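Local coordinates for protein cyclopenase asqI (Emericella nidulans, PDB 5YY3) that catalyses the zinc-dependent ring contraction of 4'-methoxycyclopenine to 4'-methoxyviridicatin, releasing methyl isocyanate, in the biosynthesis of aspoquinolone mycotoxins, at residues D181-H186 / G386-P391; Q220-Y225 / C392-Y397; Y187-V192 / F553-P558; L172-R177 / E457-L462. All coordinates share one frame; numbering follows the deposited sequence.

Interaction 1: D181-H186 / G386-P391; sequences DLNDSH and GAPRDP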
# COMPACT_ATOMS: atom_id res chain seq x y z
N ASP A 181 21.99 5.32 19.06
CA ASP A 181 22.53 6.53 19.63
C ASP A 181 21.41 7.41 20.20
O ASP A 181 21.62 8.13 21.17
CB ASP A 181 23.39 7.27 18.60
CG ASP A 181 24.64 6.47 18.21
OD1 ASP A 181 25.60 6.45 19.01
OD2 ASP A 181 24.65 5.84 17.13
N LEU A 182 20.23 7.36 19.61
CA LEU A 182 19.09 8.00 20.25
C LEU A 182 18.86 7.32 21.60
O LEU A 182 18.65 7.98 22.61
CB LEU A 182 17.83 7.92 19.40
CG LEU A 182 16.52 8.34 20.05
CD1 LEU A 182 16.59 9.78 20.51
CD2 LEU A 182 15.34 8.13 19.09
N ASN A 183 18.90 6.00 21.61
CA ASN A 183 18.59 5.28 22.82
C ASN A 183 19.67 5.44 23.87
O ASN A 183 19.37 5.62 25.06
CB ASN A 183 18.36 3.81 22.50
CG ASN A 183 16.93 3.54 22.12
OD1 ASN A 183 16.08 3.33 22.99
ND2 ASN A 183 16.63 3.57 20.82
N ASP A 184 20.93 5.41 23.45
CA ASP A 184 21.99 5.63 24.43
C ASP A 184 21.93 7.06 24.95
O ASP A 184 22.15 7.29 26.13
CB ASP A 184 23.40 5.35 23.87
CG ASP A 184 24.50 5.72 24.87
OD1 ASP A 184 24.65 4.98 25.88
OD2 ASP A 184 25.17 6.76 24.69
N SER A 185 21.62 8.02 24.08
CA SER A 185 21.50 9.42 24.51
C SER A 185 20.38 9.61 25.54
O SER A 185 20.54 10.32 26.54
CB SER A 185 21.25 10.33 23.31
OG SER A 185 20.65 11.54 23.72
N HIS A 186 19.24 8.99 25.27
CA HIS A 186 18.07 9.09 26.12
C HIS A 186 18.36 8.46 27.48
O HIS A 186 17.90 8.92 28.52
CB HIS A 186 16.89 8.41 25.44
CG HIS A 186 15.65 8.31 26.28
ND1 HIS A 186 14.75 9.34 26.41
CD2 HIS A 186 15.15 7.28 27.02
CE1 HIS A 186 13.75 8.96 27.18
NE2 HIS A 186 13.97 7.71 27.56
N GLY A 386 14.32 1.31 27.00
CA GLY A 386 13.83 1.27 25.63
C GLY A 386 12.54 2.01 25.38
O GLY A 386 11.83 1.70 24.42
N ALA A 387 12.22 2.98 26.23
CA ALA A 387 11.02 3.79 26.02
C ALA A 387 10.93 4.41 24.61
O ALA A 387 9.88 4.30 23.96
CB ALA A 387 10.92 4.87 27.08
N PRO A 388 12.02 5.06 24.12
CA PRO A 388 11.92 5.63 22.76
C PRO A 388 11.57 4.62 21.67
O PRO A 388 11.09 5.02 20.61
CB PRO A 388 13.32 6.21 22.51
CG PRO A 388 13.87 6.48 23.86
CD PRO A 388 13.30 5.42 24.76
N ARG A 389 11.80 3.33 21.92
CA ARG A 389 11.54 2.32 20.90
C ARG A 389 10.04 2.11 20.70
O ARG A 389 9.58 1.75 19.61
CB ARG A 389 12.18 0.99 21.28
CG ARG A 389 13.62 1.06 21.73
CD ARG A 389 14.10 -0.32 22.15
NE ARG A 389 15.52 -0.27 22.47
CZ ARG A 389 16.49 -0.43 21.58
NH1 ARG A 389 16.19 -0.68 20.31
NH2 ARG A 389 17.76 -0.35 21.95
N ASP A 390 9.28 2.33 21.77
CA ASP A 390 7.86 1.98 21.83
C ASP A 390 6.95 3.13 21.36
O ASP A 390 7.04 4.24 21.89
CB ASP A 390 7.53 1.57 23.26
CG ASP A 390 6.20 0.85 23.40
OD1 ASP A 390 5.29 1.10 22.57
OD2 ASP A 390 6.08 0.06 24.36
N PRO A 391 6.07 2.88 20.38
CA PRO A 391 5.20 3.96 19.89
C PRO A 391 4.24 4.50 20.95
O PRO A 391 3.81 5.65 20.82
CB PRO A 391 4.42 3.30 18.74
CG PRO A 391 5.28 2.18 18.30
CD PRO A 391 5.91 1.65 19.58
O HOH W 1 17.16 1.02 24.94
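His186 has CG anti to its backbone N (chi1 174°), which brings the imidazole to the ring of Pro388, while in Arg389 CG lies anti to the carbonyl carbon (chi1 -47°) and the chain is extended as far as NE, beside Asn183. Pro388 CG sits over one face of the imidazole in a CH-pi contact, 3.6 Å from the centroid of the His186 ring, offset toward its CG-CD2 bond. Pro388 CD comes equally near that rim, at 3.5 Å from His186 CD2. On the next helical turn back, the Asn183 amide lies over one face of the Arg389 guanidinium, the two planes only 18° apart although the side chains cross at about a right angle. A water joins this pair, donating to Asn183 OD1 (3.2 Å) and accepting from Arg389 NE (3.2 Å). Asn183 ND2 is meanwhile bonded to the carbonyl oxygens of Asp179 and Arg177, which fixes the amide, and the guanidinium is also held by Met456 and by a salt bridge from NH1 to Asp178. Leu182 CD2 adds looser apolar packing against Pro388 CB at 4.4 Å. His186 binds zinc together with His190 and His218, so the proline covers one face of a metal ligand. The contact thus belongs to the second shell of a histidine metal site carried on helices, as in the tyrosinase and hemocyanin family.

Interaction 2: Q220-Y225 / C392-Y397; sequences QMVARY and CFWRWY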
# COMPACT_ATOMS: atom_id res chain seq x y z
N GLN A 220 10.72 18.68 21.75
CA GLN A 220 11.64 18.77 20.65
C GLN A 220 11.79 17.36 20.01
O GLN A 220 11.84 17.24 18.78
CB GLN A 220 12.96 19.38 21.16
CG GLN A 220 13.97 19.87 20.17
CD GLN A 220 13.55 21.07 19.32
OE1 GLN A 220 14.26 21.40 18.37
NE2 GLN A 220 12.43 21.70 19.62
N MET A 221 11.78 16.29 20.81
CA MET A 221 11.85 14.98 20.15
C MET A 221 10.52 14.61 19.45
O MET A 221 10.54 13.97 18.41
CB MET A 221 12.31 13.84 21.11
CG MET A 221 11.79 13.77 22.52
SD MET A 221 12.86 12.68 23.55
CE MET A 221 14.44 13.45 23.19
N VAL A 222 9.39 15.05 19.98
CA VAL A 222 8.11 14.90 19.28
C VAL A 222 8.07 15.64 17.92
O VAL A 222 7.63 15.08 16.91
CB VAL A 222 6.95 15.39 20.18
CG1 VAL A 222 5.67 15.66 19.37
CG2 VAL A 222 6.71 14.37 21.29
N ALA A 223 8.54 16.89 17.88
CA ALA A 223 8.60 17.63 16.61
C ALA A 223 9.46 16.89 15.57
O ALA A 223 9.10 16.79 14.41
CB ALA A 223 9.14 19.04 16.84
N ARG A 224 10.59 16.35 16.00
CA ARG A 224 11.43 15.57 15.12
C ARG A 224 10.78 14.24 14.68
O ARG A 224 10.80 13.88 13.49
CB ARG A 224 12.78 15.30 15.80
CG ARG A 224 13.67 16.55 15.93
CD ARG A 224 15.02 16.17 16.52
NE ARG A 224 15.93 17.30 16.63
CZ ARG A 224 16.81 17.64 15.69
NH1 ARG A 224 16.88 16.92 14.57
NH2 ARG A 224 17.59 18.69 15.85
N TYR A 225 10.21 13.50 15.63
CA TYR A 225 9.50 12.26 15.33
C TYR A 225 8.34 12.48 14.35
O TYR A 225 8.13 11.68 13.42
CB TYR A 225 8.94 11.64 16.60
CG TYR A 225 8.32 10.27 16.39
CD1 TYR A 225 9.09 9.20 15.94
CD2 TYR A 225 6.96 10.04 16.65
CE1 TYR A 225 8.53 7.93 15.77
CE2 TYR A 225 6.39 8.77 16.49
CZ TYR A 225 7.19 7.72 16.04
OH TYR A 225 6.68 6.45 15.87
N CYS A 392 3.89 3.72 21.97
CA CYS A 392 2.98 4.28 22.97
C CYS A 392 3.63 5.45 23.72
O CYS A 392 2.94 6.38 24.14
CB CYS A 392 2.48 3.21 23.96
SG CYS A 392 3.66 2.58 25.18
N PHE A 393 4.95 5.45 23.88
CA PHE A 393 5.56 6.53 24.63
C PHE A 393 5.60 7.82 23.82
O PHE A 393 5.60 8.91 24.39
CB PHE A 393 6.96 6.14 25.11
CG PHE A 393 6.94 5.11 26.21
CD1 PHE A 393 7.14 3.76 25.93
CD2 PHE A 393 6.63 5.46 27.51
CE1 PHE A 393 7.10 2.81 26.93
CE2 PHE A 393 6.57 4.51 28.52
CZ PHE A 393 6.81 3.19 28.23
N TRP A 394 5.61 7.70 22.50
CA TRP A 394 5.60 8.89 21.65
C TRP A 394 4.23 9.51 21.76
O TRP A 394 4.10 10.73 21.68
CB TRP A 394 5.99 8.54 20.20
CG TRP A 394 7.45 8.26 20.14
CD1 TRP A 394 8.06 7.05 20.23
CD2 TRP A 394 8.51 9.24 20.09
NE1 TRP A 394 9.43 7.19 20.19
CE2 TRP A 394 9.73 8.53 20.10
CE3 TRP A 394 8.54 10.63 20.00
CZ2 TRP A 394 10.96 9.18 20.04
CZ3 TRP A 394 9.76 11.27 19.94
CH2 TRP A 394 10.96 10.54 19.95
N ARG A 395 3.21 8.69 21.99
CA ARG A 395 1.87 9.23 22.18
C ARG A 395 1.80 9.94 23.54
O ARG A 395 1.14 10.98 23.68
CB ARG A 395 0.80 8.14 22.04
CG ARG A 395 0.82 7.45 20.66
CD ARG A 395 -0.49 6.68 20.37
NE ARG A 395 -1.61 7.53 20.76
CZ ARG A 395 -2.85 7.12 20.92
NH1 ARG A 395 -3.17 5.84 20.69
NH2 ARG A 395 -3.78 7.99 21.32
N TRP A 396 2.49 9.41 24.55
CA TRP A 396 2.58 10.11 25.82
C TRP A 396 3.43 11.39 25.70
O TRP A 396 3.02 12.45 26.19
CB TRP A 396 3.15 9.19 26.92
CG TRP A 396 3.15 9.85 28.28
CD1 TRP A 396 4.23 10.34 28.94
CD2 TRP A 396 2.02 10.09 29.13
NE1 TRP A 396 3.85 10.87 30.15
CE2 TRP A 396 2.49 10.73 30.30
CE3 TRP A 396 0.64 9.84 29.02
CZ2 TRP A 396 1.65 11.11 31.34
CZ3 TRP A 396 -0.19 10.21 30.06
CH2 TRP A 396 0.31 10.84 31.21
N TYR A 397 4.59 11.31 25.04
CA TYR A 397 5.42 12.52 24.85
C TYR A 397 4.63 13.62 24.15
O TYR A 397 4.76 14.80 24.50
CB TYR A 397 6.68 12.22 24.04
CG TYR A 397 7.62 11.16 24.60
CD1 TYR A 397 7.65 10.85 25.96
CD2 TYR A 397 8.47 10.46 23.75
CE1 TYR A 397 8.53 9.87 26.45
CE2 TYR A 397 9.34 9.48 24.23
CZ TYR A 397 9.37 9.19 25.58
OH TYR A 397 10.23 8.22 26.04
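Tyr225 lays its phenol ring over the five-membered ring of Trp394 in a face-to-face stack, with centroids 4.1 Å apart and planes tilted by 21°. The overlap is offset: Tyr225 CG stands over the rim of the indole near CE3 and CD2, while CE2 reaches back to Trp394 CB. The opposite face of the indole is met by the edge of Tyr397, at CD2, from the same helix one turn on; the Tyr397 side chain also lies close to the zinc ligands His186 and His218. The six-membered end of the indole pushes into the other helix, where CZ3 comes 3.2 Å from Met221 O near the indole plane and CH2 meets Met221 CB at 3.7 Å.

Met221 CG occupies the crowded position between backbone N and carbonyl carbon, and a nearly extended chi2 (-163°) places SD. The sulfur makes oblique Met-aromatic contacts with two rings, 5.5 Å from the centroid of the Trp394 six-membered ring and 5.3 Å from that of the Tyr397 ring. Val222 CG2 packs on Tyr397 CB at 3.5 Å. The helix segments 220-225 and 392-397 cross at -121° with axes 10.0 Å apart, a separation that the indole helps to fill.

The polar ends of the aromatic pair are served elsewhere: Trp394 NE1 bonds to Pro388 O, and Tyr225 OH to Arg177 NH1. Between the helices themselves, the meeting of aromatic, sulfur and aliphatic surfaces is consistent with cohesion coming mainly from dispersion and the exclusion of water.

Interaction 3: Y187-V192 / F553-P558; sequences YYWHMV and FRHGWP
A type I beta turn, Phe553 to Gly556, presses Arg554 and His555 from the hemocyanin-type Ig-like region against Tyr188, Trp189 and Val192 of the zinc-binding helix 180-193. Tyr188, Trp189 and His555 form an aromatic cluster. The His555 ring is held between two groups: Val192 CG2 stands directly over its centre, 3.9 Å from the centroid of the His555 ring, and Phe553 CE1 covers the opposite face. Trp189 CD1 meets the imidazole edge at His555 CD2, 3.7 Å away. His555 ND1 in turn comes to the edge of the Tyr188 ring, 3.4 Å from Tyr188 CE2, the Tyr188 and His555 planes being 71° apart.

Arg554, extended from CG to NE, runs across one face of Tyr188. Its CD makes a CH-pi contact 4.0 Å from the centroid of the Tyr188 ring, and the guanidinium, displaced over Tyr188 CB, is nearly parallel to the ring, 4° apart. NH2 ends at the edge of the Tyr187 ring, 3.8 Å from CE2, and its charge is met by Asp184 OD1, with Pro139 O as a further acceptor. The contact joins the copper-type helical region, whose His186 and His190 bind zinc, to the Ig-like region, consistent with a hemocyanin-like fold.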
# COMPACT_ATOMS: atom_id res chain seq x y z
N TYR A 187 19.14 7.39 27.43
CA TYR A 187 19.50 6.59 28.60
C TYR A 187 20.38 7.40 29.55
O TYR A 187 20.17 7.40 30.76
CB TYR A 187 20.20 5.33 28.10
CG TYR A 187 20.97 4.47 29.08
CD1 TYR A 187 20.31 3.59 29.94
CD2 TYR A 187 22.36 4.46 29.06
CE1 TYR A 187 21.02 2.76 30.80
CE2 TYR A 187 23.08 3.63 29.90
CZ TYR A 187 22.40 2.78 30.76
OH TYR A 187 23.13 1.96 31.60
N TYR A 188 21.34 8.12 28.99
CA TYR A 188 22.18 8.98 29.80
C TYR A 188 21.41 10.21 30.26
O TYR A 188 21.62 10.70 31.37
CB TYR A 188 23.45 9.38 29.02
CG TYR A 188 24.40 10.28 29.79
CD1 TYR A 188 25.02 9.83 30.97
CD2 TYR A 188 24.69 11.57 29.36
CE1 TYR A 188 25.90 10.65 31.69
CE2 TYR A 188 25.57 12.39 30.07
CZ TYR A 188 26.17 11.93 31.23
OH TYR A 188 27.04 12.76 31.92
N TRP A 189 20.49 10.70 29.43
CA TRP A 189 19.75 11.91 29.75
C TRP A 189 19.04 11.78 31.09
O TRP A 189 18.99 12.71 31.88
CB TRP A 189 18.73 12.24 28.66
CG TRP A 189 18.09 13.60 28.79
CD1 TRP A 189 18.58 14.77 28.30
CD2 TRP A 189 16.86 13.92 29.44
NE1 TRP A 189 17.73 15.80 28.61
CE2 TRP A 189 16.66 15.31 29.31
CE3 TRP A 189 15.89 13.17 30.12
CZ2 TRP A 189 15.55 15.96 29.84
CZ3 TRP A 189 14.78 13.83 30.65
CH2 TRP A 189 14.62 15.21 30.50
N HIS A 190 18.47 10.61 31.33
CA HIS A 190 17.72 10.40 32.55
C HIS A 190 18.65 10.34 33.74
O HIS A 190 18.30 10.82 34.83
CB HIS A 190 16.86 9.15 32.42
CG HIS A 190 15.65 9.36 31.56
ND1 HIS A 190 14.80 10.43 31.74
CD2 HIS A 190 15.17 8.68 30.49
CE1 HIS A 190 13.84 10.39 30.83
NE2 HIS A 190 14.04 9.33 30.07
N MET A 191 19.86 9.80 33.55
CA MET A 191 20.84 9.85 34.62
C MET A 191 21.19 11.30 34.91
O MET A 191 21.32 11.70 36.07
CB MET A 191 22.09 9.06 34.26
CG MET A 191 21.81 7.60 33.98
SD MET A 191 23.33 6.77 33.51
CE MET A 191 22.72 5.27 32.76
N VAL A 192 21.34 12.10 33.86
CA VAL A 192 21.63 13.51 34.03
C VAL A 192 20.50 14.22 34.76
O VAL A 192 20.71 14.91 35.76
CB VAL A 192 21.88 14.21 32.69
CG1 VAL A 192 21.79 15.74 32.85
CG2 VAL A 192 23.23 13.82 32.16
N PHE A 553 28.58 15.91 25.38
CA PHE A 553 27.13 16.04 25.30
C PHE A 553 26.49 14.69 24.96
O PHE A 553 25.74 14.57 23.99
CB PHE A 553 26.75 17.15 24.30
CG PHE A 553 25.36 17.71 24.51
CD1 PHE A 553 24.60 17.33 25.62
CD2 PHE A 553 24.86 18.71 23.68
CE1 PHE A 553 23.35 17.86 25.83
CE2 PHE A 553 23.60 19.26 23.91
CZ PHE A 553 22.85 18.83 24.99
N ARG A 554 26.81 13.68 25.77
CA ARG A 554 26.36 12.32 25.50
C ARG A 554 24.84 12.26 25.38
O ARG A 554 24.30 11.49 24.59
CB ARG A 554 26.85 11.36 26.58
CG ARG A 554 26.52 9.89 26.34
CD ARG A 554 26.96 9.01 27.50
NE ARG A 554 26.33 7.70 27.51
CZ ARG A 554 26.62 6.74 28.39
NH1 ARG A 554 27.51 6.97 29.34
NH2 ARG A 554 26.01 5.56 28.32
N HIS A 555 24.16 13.09 26.17
CA HIS A 555 22.69 13.13 26.18
C HIS A 555 22.12 14.18 25.22
O HIS A 555 20.94 14.52 25.29
CB HIS A 555 22.18 13.39 27.58
CG HIS A 555 22.73 14.64 28.21
ND1 HIS A 555 24.08 14.87 28.34
CD2 HIS A 555 22.11 15.72 28.74
CE1 HIS A 555 24.27 16.04 28.93
NE2 HIS A 555 23.09 16.57 29.18
N GLY A 556 22.95 14.68 24.31
CA GLY A 556 22.45 15.53 23.24
C GLY A 556 21.80 14.74 22.09
O GLY A 556 21.61 13.52 22.17
N TRP A 557 21.44 15.45 21.03
CA TRP A 557 20.80 14.81 19.89
C TRP A 557 21.83 14.13 18.97
O TRP A 557 22.85 14.71 18.65
CB TRP A 557 19.99 15.84 19.10
CG TRP A 557 19.04 15.15 18.20
CD1 TRP A 557 19.11 15.05 16.84
CD2 TRP A 557 17.91 14.40 18.61
NE1 TRP A 557 18.05 14.30 16.38
CE2 TRP A 557 17.30 13.88 17.45
CE3 TRP A 557 17.32 14.11 19.86
CZ2 TRP A 557 16.15 13.07 17.48
CZ3 TRP A 557 16.17 13.33 19.90
CH2 TRP A 557 15.60 12.82 18.72
N PRO A 558 21.57 12.87 18.59
CA PRO A 558 22.55 12.15 17.74
C PRO A 558 22.85 12.89 16.42
O PRO A 558 21.93 13.35 15.74
CB PRO A 558 21.86 10.80 17.49
CG PRO A 558 20.87 10.65 18.61
CD PRO A 558 20.41 12.03 18.95

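Interaction 4: L172-R177 / E457-L462; sequences LLSYWR and ESKAKL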
# COMPACT_ATOMS: atom_id res chain seq x y z
N LEU A 172 7.36 1.52 10.01
CA LEU A 172 8.49 1.90 9.17
C LEU A 172 9.49 2.79 9.92
O LEU A 172 10.68 2.81 9.59
CB LEU A 172 7.99 2.60 7.90
CG LEU A 172 7.40 1.68 6.81
CD1 LEU A 172 6.97 2.48 5.58
CD2 LEU A 172 8.37 0.56 6.42
N LEU A 173 9.00 3.52 10.93
CA LEU A 173 9.83 4.47 11.70
C LEU A 173 10.71 3.77 12.74
O LEU A 173 11.46 4.41 13.47
CB LEU A 173 8.94 5.48 12.40
CG LEU A 173 8.17 6.37 11.44
CD1 LEU A 173 7.35 7.42 12.21
CD2 LEU A 173 9.16 7.03 10.47
N SER A 174 10.58 2.46 12.81
CA SER A 174 11.38 1.64 13.70
C SER A 174 12.89 1.98 13.63
O SER A 174 13.57 1.96 14.65
CB SER A 174 11.08 0.16 13.36
OG SER A 174 12.24 -0.64 13.39
N TYR A 175 13.41 2.29 12.44
CA TYR A 175 14.84 2.62 12.30
C TYR A 175 15.23 3.83 13.17
O TYR A 175 16.33 3.92 13.72
CB TYR A 175 15.22 2.90 10.83
CG TYR A 175 14.67 4.21 10.29
CD1 TYR A 175 13.41 4.27 9.70
CD2 TYR A 175 15.41 5.39 10.37
CE1 TYR A 175 12.90 5.47 9.22
CE2 TYR A 175 14.91 6.59 9.91
CZ TYR A 175 13.66 6.63 9.32
OH TYR A 175 13.16 7.83 8.85
N TRP A 176 14.29 4.75 13.28
CA TRP A 176 14.51 5.97 14.03
C TRP A 176 14.32 5.69 15.53
O TRP A 176 15.14 6.11 16.34
CB TRP A 176 13.54 7.03 13.54
CG TRP A 176 13.91 8.45 13.76
CD1 TRP A 176 14.61 9.25 12.92
CD2 TRP A 176 13.52 9.28 14.87
NE1 TRP A 176 14.71 10.52 13.43
CE2 TRP A 176 14.05 10.57 14.63
CE3 TRP A 176 12.78 9.06 16.04
CZ2 TRP A 176 13.86 11.63 15.52
CZ3 TRP A 176 12.60 10.12 16.93
CH2 TRP A 176 13.15 11.39 16.67
N ARG A 177 13.26 4.98 15.89
CA ARG A 177 13.00 4.72 17.32
C ARG A 177 14.01 3.74 17.94
O ARG A 177 14.33 3.85 19.13
CB ARG A 177 11.59 4.19 17.52
CG ARG A 177 10.47 5.16 17.08
CD ARG A 177 9.10 4.63 17.51
NE ARG A 177 8.94 3.24 17.10
CZ ARG A 177 8.20 2.82 16.07
NH1 ARG A 177 7.50 3.68 15.34
NH2 ARG A 177 8.15 1.54 15.78
N GLU A 457 19.30 -2.34 16.61
CA GLU A 457 18.67 -1.45 15.64
C GLU A 457 17.84 -2.24 14.63
O GLU A 457 18.02 -3.45 14.48
CB GLU A 457 19.72 -0.61 14.91
CG GLU A 457 20.55 0.27 15.83
CD GLU A 457 21.54 1.14 15.08
OE1 GLU A 457 22.14 0.68 14.09
OE2 GLU A 457 21.72 2.30 15.48
N SER A 458 16.92 -1.57 13.95
CA SER A 458 16.09 -2.26 12.97
C SER A 458 15.86 -1.42 11.72
O SER A 458 15.87 -0.18 11.79
CB SER A 458 14.75 -2.66 13.58
OG SER A 458 14.10 -1.54 14.16
N LYS A 459 15.70 -2.11 10.59
CA LYS A 459 15.25 -1.54 9.32
C LYS A 459 16.28 -0.66 8.60
O LYS A 459 16.43 -0.76 7.39
CB LYS A 459 13.93 -0.77 9.52
CG LYS A 459 12.74 -1.68 9.88
CD LYS A 459 11.41 -1.09 9.37
CE LYS A 459 10.22 -2.00 9.68
NZ LYS A 459 10.07 -2.28 11.15
N ALA A 460 16.97 0.21 9.34
CA ALA A 460 18.01 1.07 8.77
C ALA A 460 18.81 1.78 9.86
O ALA A 460 18.43 1.77 11.03
CB ALA A 460 17.40 2.10 7.82
N LYS A 461 19.94 2.35 9.46
CA LYS A 461 20.69 3.30 10.28
C LYS A 461 20.75 4.61 9.52
O LYS A 461 21.42 4.69 8.49
CB LYS A 461 22.11 2.80 10.58
CG LYS A 461 22.96 3.79 11.39
CD LYS A 461 22.40 3.94 12.80
CE LYS A 461 23.25 4.88 13.66
NZ LYS A 461 22.92 4.76 15.11
N LEU A 462 20.04 5.63 10.00
CA LEU A 462 20.00 6.92 9.30
C LEU A 462 21.35 7.62 9.46
O LEU A 462 22.08 7.41 10.43
CB LEU A 462 18.87 7.79 9.83
CG LEU A 462 18.72 9.17 9.17
CD1 LEU A 462 18.41 9.02 7.68
CD2 LEU A 462 17.66 10.03 9.85
O HOH W 2 18.74 5.44 12.37
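Tyr175 pushes its CB into a shallow hollow in the backbone of residues 458-460, walled by Ser458 O at 3.3 Å from Tyr175 CB, by Ala460 O, and by the Ala460 methyl, whose CB lies 3.8 Å from Tyr175 CB. The CA of Tyr175 enters the same dent, making a CA-H...O contact with Ser458 O at 3.0 Å. A chi1 of 71° puts Tyr175 CG between backbone N and carbonyl carbon; the ring keeps Ala460 CB obliquely beside it, and its CE2 touches Leu462 CB at 4.1 Å.

Leu462 is the answering bump. Its CB rests on Tyr175 while CD2 meets the edge of the Trp176 indole near CD1, so the leucine fills the angle between two consecutive aromatic side chains. At the start of the helix, Lys459 drapes over the backbone: CD passes Leu172 O, and the bend at chi4 (57°) turns NZ in to 3.4 Å from Ser174 CB. The Ser174 and Ser458 hydroxyls are modelled implausibly close, and their relation is doubtful; Ser458 OG bonds to Asp178.

A water spans the remaining step, donating to Tyr175 O (3.2 Å) and accepting from Leu462 N (2.7 Å), and it thereby serves a strand N-H. The lysine ammonium has its salt bridge with Glu160, Tyr175 OH bonds to Glu228, and Leu172 and Lys459 also pack on a second subunit. Steric fit, one bridging water and a C-H...O contact thus join the segments directly, while the charged and hydroxyl ends named here have partners beyond the two segments.

In the fold
None of the four is a surface contact: interactions 2 and 4 are buried, interactions 1 and 3 partly so. Interactions 1 and 3 share helix 180-193, approached by different loops, and both contain zinc ligands. The centre of interaction 4 lies about 18 Å from the chain centre and borders another subunit, whereas that of interaction 2 lies about 9 Å from it. Interactions 1 and 2 stay within the copper-type helical domain and meet where Ala387 CB packs against Tyr397 OH; interactions 3 and 4 bridge to the Ig-like region. Chemistry follows place: aromatic and sulfur packing between helices in 2, histidine and arginine faces in 1 and 3, and backbone fit with water in 4.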